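Local coordinates for methionine-binding lipoprotein metQ (Bacillus subtilis subsp. subtilis, PDB 4GOT) that probably binds methionine as the solute-binding lipoprotein of an ABC importer and passes it to the membrane permease, with a part in methionine sulfoxide transport too, at residues A127-L132 against K151-K156; K97-L102 against A122-A127. All coordinates share one frame; numbering follows the deposited sequence.

Contact 1: A127-L132 against K151-K156; sequences AGLITL and KNLEFK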
# COMPACT_ATOMS: atom_id res chain seq x y z
N ALA A 127 -7.04 18.83 -0.15
CA ALA A 127 -7.04 19.70 -1.38
C ALA A 127 -8.15 20.78 -1.40
O ALA A 127 -8.13 21.67 -2.25
CB ALA A 127 -7.10 18.87 -2.67
N GLY A 128 -9.08 20.71 -0.44
CA GLY A 128 -10.22 21.64 -0.35
C GLY A 128 -11.38 21.34 -1.30
O GLY A 128 -12.25 22.16 -1.49
N LEU A 129 -11.43 20.15 -1.89
CA LEU A 129 -12.52 19.80 -2.79
C LEU A 129 -13.78 19.31 -2.06
O LEU A 129 -14.86 19.54 -2.57
CB LEU A 129 -12.09 18.72 -3.78
CG LEU A 129 -10.90 19.00 -4.70
CD1 LEU A 129 -10.70 17.79 -5.60
CD2 LEU A 129 -11.12 20.25 -5.51
N ILE A 130 -13.63 18.61 -0.93
CA ILE A 130 -14.76 18.07 -0.13
C ILE A 130 -14.53 18.30 1.36
O ILE A 130 -13.42 18.64 1.78
CB ILE A 130 -14.98 16.55 -0.36
CG1 ILE A 130 -13.78 15.71 0.13
CG2 ILE A 130 -15.29 16.27 -1.82
CD1 ILE A 130 -14.04 14.21 0.16
N THR A 131 -15.59 18.18 2.16
CA THR A 131 -15.43 18.10 3.61
C THR A 131 -16.02 16.76 4.05
O THR A 131 -17.00 16.27 3.46
CB THR A 131 -16.07 19.26 4.40
OG1 THR A 131 -17.48 19.12 4.29
CG2 THR A 131 -15.67 20.66 3.89
N LEU A 132 -15.37 16.14 5.04
CA LEU A 132 -15.81 14.88 5.65
C LEU A 132 -16.37 15.18 7.03
O LEU A 132 -15.95 16.15 7.68
CB LEU A 132 -14.64 13.88 5.74
CG LEU A 132 -14.14 13.25 4.44
CD1 LEU A 132 -12.80 12.58 4.71
CD2 LEU A 132 -15.13 12.25 3.83
N LYS A 151 -18.04 21.07 -5.88
CA LYS A 151 -17.79 20.84 -7.29
C LYS A 151 -18.62 19.67 -7.79
O LYS A 151 -18.47 19.26 -8.93
CB LYS A 151 -16.31 20.58 -7.58
CG LYS A 151 -15.36 21.67 -7.16
CD LYS A 151 -14.14 21.78 -8.06
CE LYS A 151 -13.43 23.13 -7.87
NZ LYS A 151 -12.83 23.62 -9.15
N ASN A 152 -19.50 19.13 -6.95
CA ASN A 152 -20.34 17.97 -7.32
C ASN A 152 -19.57 16.86 -8.07
O ASN A 152 -19.96 16.39 -9.15
CB ASN A 152 -21.55 18.44 -8.10
CG ASN A 152 -22.44 19.30 -7.26
OD1 ASN A 152 -22.64 20.47 -7.56
ND2 ASN A 152 -22.96 18.74 -6.18
N LEU A 153 -18.49 16.45 -7.43
CA LEU A 153 -17.63 15.41 -7.93
C LEU A 153 -18.45 14.13 -7.95
O LEU A 153 -19.31 13.95 -7.08
CB LEU A 153 -16.36 15.30 -7.06
CG LEU A 153 -15.47 16.55 -6.99
CD1 LEU A 153 -14.32 16.37 -6.01
CD2 LEU A 153 -14.91 16.86 -8.36
N GLU A 154 -18.23 13.30 -8.98
CA GLU A 154 -18.81 11.97 -9.07
C GLU A 154 -17.67 10.93 -8.91
O GLU A 154 -16.53 11.19 -9.32
CB GLU A 154 -19.53 11.85 -10.42
CG GLU A 154 -20.69 12.85 -10.58
CD GLU A 154 -21.11 13.08 -12.03
OE1 GLU A 154 -20.64 12.34 -12.93
OE2 GLU A 154 -21.91 14.00 -12.28
N PHE A 155 -17.97 9.77 -8.32
CA PHE A 155 -16.93 8.80 -8.02
C PHE A 155 -17.21 7.47 -8.70
O PHE A 155 -18.36 7.03 -8.75
CB PHE A 155 -16.79 8.59 -6.51
CG PHE A 155 -16.57 9.88 -5.73
CD1 PHE A 155 -15.30 10.36 -5.49
CD2 PHE A 155 -17.64 10.57 -5.22
CE1 PHE A 155 -15.09 11.54 -4.77
CE2 PHE A 155 -17.45 11.75 -4.50
CZ PHE A 155 -16.17 12.24 -4.28
N LYS A 156 -16.15 6.84 -9.21
CA LYS A 156 -16.20 5.49 -9.77
C LYS A 156 -15.16 4.65 -9.01
O LYS A 156 -14.27 5.20 -8.37
CB LYS A 156 -15.84 5.52 -11.27
CG LYS A 156 -16.68 6.41 -12.18
CD LYS A 156 -17.95 5.70 -12.63
CE LYS A 156 -18.64 6.40 -13.80
NZ LYS A 156 -18.09 5.99 -15.13
O HOH W 1 -16.62 19.24 -4.63
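Leu129 and Lys151 bring the two backbones nearest, with 7.0 Å between their CA atoms, and a single water spans the gap. It donates to Leu129 O at 2.7 Å and accepts from Lys151 N at 2.6 Å, so a carbonyl and an amide that do not meet directly are joined through one molecule. The rest is apolar. Leu129 and Leu153 lie across each other at about a right angle, and one methyl of Leu153 does the touching: its CD1 rests 3.9 Å from Leu129 CD1 and equally close to Leu129 CB. In Leu153, CG stands anti to the carbonyl carbon (chi1 -61°), and the nearly extended chi2 carries CD1 forward to Leu129. The same methyl also meets Ile130 from the side of its shorter branch, CG2 to Leu153 CD1 4.3 Å. The other methyl of Leu129, CD2, lies 4.2 Å from Lys151 CD, so the aliphatic part of the lysine borders the leucine while its ammonium group bonds to Leu102. Gly128, with its positive phi, ends the helical run in a Schellman motif just before Leu129. Leu124 of helix 117-126 packs on both Leu129 and Ile130, and Ile146 of strand 146-148, the antiparallel partner of strand 131-132, also touches Ile130. On the far segment, Glu154 is bonded through its backbone to Ala106 and Ile108, pairing strand 154-158, an outermost strand of the five-stranded sheet, in parallel with strand 107-111.

Contact 2: K97-L102 against A122-A127; sequences KSLKDL and AMLENA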
# COMPACT_ATOMS: atom_id res chain seq x y z
N LYS A 97 -3.80 19.39 -14.60
CA LYS A 97 -2.48 19.61 -14.02
C LYS A 97 -2.50 19.61 -12.49
O LYS A 97 -1.49 19.33 -11.84
CB LYS A 97 -1.92 20.95 -14.53
CG LYS A 97 -0.41 20.97 -14.70
CD LYS A 97 0.07 19.99 -15.76
CE LYS A 97 1.60 20.03 -15.86
NZ LYS A 97 2.14 19.01 -16.81
N SER A 98 -3.66 19.91 -11.92
CA SER A 98 -3.83 19.89 -10.47
C SER A 98 -5.31 19.75 -10.08
O SER A 98 -6.19 19.92 -10.89
CB SER A 98 -3.23 21.18 -9.86
OG SER A 98 -3.99 22.24 -10.26
N LEU A 99 -5.57 19.44 -8.82
CA LEU A 99 -6.95 19.21 -8.39
C LEU A 99 -7.78 20.52 -8.40
O LEU A 99 -8.99 20.48 -8.63
CB LEU A 99 -7.01 18.53 -6.99
CG LEU A 99 -6.45 17.13 -6.72
CD1 LEU A 99 -6.39 16.93 -5.20
CD2 LEU A 99 -7.28 16.03 -7.42
N LYS A 100 -7.12 21.67 -8.20
CA LYS A 100 -7.83 22.96 -8.20
C LYS A 100 -8.48 23.25 -9.56
O LYS A 100 -9.39 24.10 -9.67
CB LYS A 100 -6.86 24.10 -7.84
CG LYS A 100 -5.63 24.17 -8.75
CD LYS A 100 -5.07 25.57 -8.98
CE LYS A 100 -4.03 25.97 -7.94
NZ LYS A 100 -3.80 27.46 -7.97
N ASP A 101 -8.02 22.54 -10.60
CA ASP A 101 -8.42 22.81 -11.99
C ASP A 101 -9.60 21.95 -12.43
O ASP A 101 -10.18 22.22 -13.47
CB ASP A 101 -7.24 22.64 -12.96
CG ASP A 101 -6.17 23.75 -12.83
OD1 ASP A 101 -6.41 24.79 -12.18
OD2 ASP A 101 -5.08 23.58 -13.41
N LEU A 102 -9.93 20.91 -11.66
CA LEU A 102 -11.08 20.05 -11.97
C LEU A 102 -12.36 20.88 -12.02
O LEU A 102 -12.55 21.81 -11.21
CB LEU A 102 -11.24 18.90 -10.97
CG LEU A 102 -10.10 17.87 -10.81
CD1 LEU A 102 -10.33 17.00 -9.57
CD2 LEU A 102 -9.90 17.05 -12.07
N ALA A 122 -9.37 11.70 2.17
CA ALA A 122 -8.64 12.63 3.03
C ALA A 122 -7.76 13.52 2.16
O ALA A 122 -7.57 14.69 2.47
CB ALA A 122 -7.79 11.90 4.07
N MSE A 123 -7.23 12.96 1.07
CA MSE A 123 -6.47 13.75 0.09
C MSE A 123 -7.33 14.79 -0.61
O MSE A 123 -6.85 15.89 -0.86
CB MSE A 123 -5.85 12.85 -0.98
CG MSE A 123 -4.68 12.07 -0.43
SE MSE A 123 -3.79 11.04 -1.78
CE MSE A 123 -2.77 12.51 -2.61
N LEU A 124 -8.56 14.44 -0.94
CA LEU A 124 -9.49 15.38 -1.53
C LEU A 124 -9.90 16.44 -0.50
O LEU A 124 -10.08 17.57 -0.87
CB LEU A 124 -10.71 14.72 -2.10
CG LEU A 124 -10.49 13.59 -3.14
CD1 LEU A 124 -11.83 13.11 -3.72
CD2 LEU A 124 -9.56 14.07 -4.25
N GLU A 125 -10.04 16.07 0.77
CA GLU A 125 -10.46 17.05 1.78
C GLU A 125 -9.31 18.04 2.03
O GLU A 125 -9.54 19.25 2.16
CB GLU A 125 -10.92 16.35 3.07
CG GLU A 125 -11.36 17.34 4.16
CD GLU A 125 -11.89 16.66 5.42
OE1 GLU A 125 -11.24 15.69 5.91
OE2 GLU A 125 -12.95 17.11 5.92
N ASN A 126 -8.10 17.51 2.12
CA ASN A 126 -6.89 18.32 2.26
C ASN A 126 -6.68 19.28 1.07
O ASN A 126 -6.19 20.40 1.26
CB ASN A 126 -5.65 17.41 2.42
CG ASN A 126 -4.34 18.19 2.40
OD1 ASN A 126 -3.96 18.78 3.41
ND2 ASN A 126 -3.68 18.24 1.24
N ALA A 127 -7.04 18.83 -0.15
CA ALA A 127 -7.04 19.70 -1.38
C ALA A 127 -8.15 20.78 -1.40
O ALA A 127 -8.13 21.67 -2.25
CB ALA A 127 -7.10 18.87 -2.67
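Apolar contact between Leu99 and segment 122-127, the C-terminal part of helix 117-126 with Ala127, makes up the meeting of these segments. Leu99 points its side chain at the helix: chi1 of -63° sets CG beside the backbone N, and the nearly extended chi2 (167°) takes CD1 out to Ala127. This methyl presses on Ala127 CB at 3.3 Å, tighter than usual van der Waals contact, while the CA atoms of Leu99 and Ala127 stay 7.0 Å apart. More loosely, the same methyl approaches Leu124 CD2 at 4.4 Å and the backbone of the selenomethionine Met123 at its O, 4.5 Å away.

Hydrogen bonding belongs to each backbone separately. In the 3-10 turn, Asp101 N donates to Ser98 O and Leu102 N to Leu99 O, both at 3.2 Å, so the peptide chain carrying Leu99 is folded tightly on itself. Across the contact, Ala127 N donates to Met123 O at 3.0 Å, which ties the alanine to the turn that Leu99 CD1 approaches.

Ile91 of strand 90-92 and Glu195 of strand 195-196 touch both Leu99 and Met123, adding sheet residues around the meeting point. The direct contact is apolar, without polar pairing between the segments, consistent with exclusion of solvent from Leu99 rather than directional bonding.

Contact 2 and contact 1 lie 8 Å apart between centres and follow in series: 97-102 meets 122-127 before 127-132 meets 151-156. Ala127 is shared by both. Two probable hydrogen bonds also join them: Leu132 N to Glu125 OE2 (2.7 Å) and Lys151 NZ to Leu102 O (2.8 Å). The loop between strands 90-92 and 107-111, helix 117-126 and the loop leading into strand 154-158 gather in the lobe built on the five-stranded sheet, consistent with the two-lobed periplasmic binding protein fold of this family. Arg119 of helix 117-126 and Glu116 just before it line the ligand pocket; Met123's side chain is about 10 Å from the bound selenomethionine.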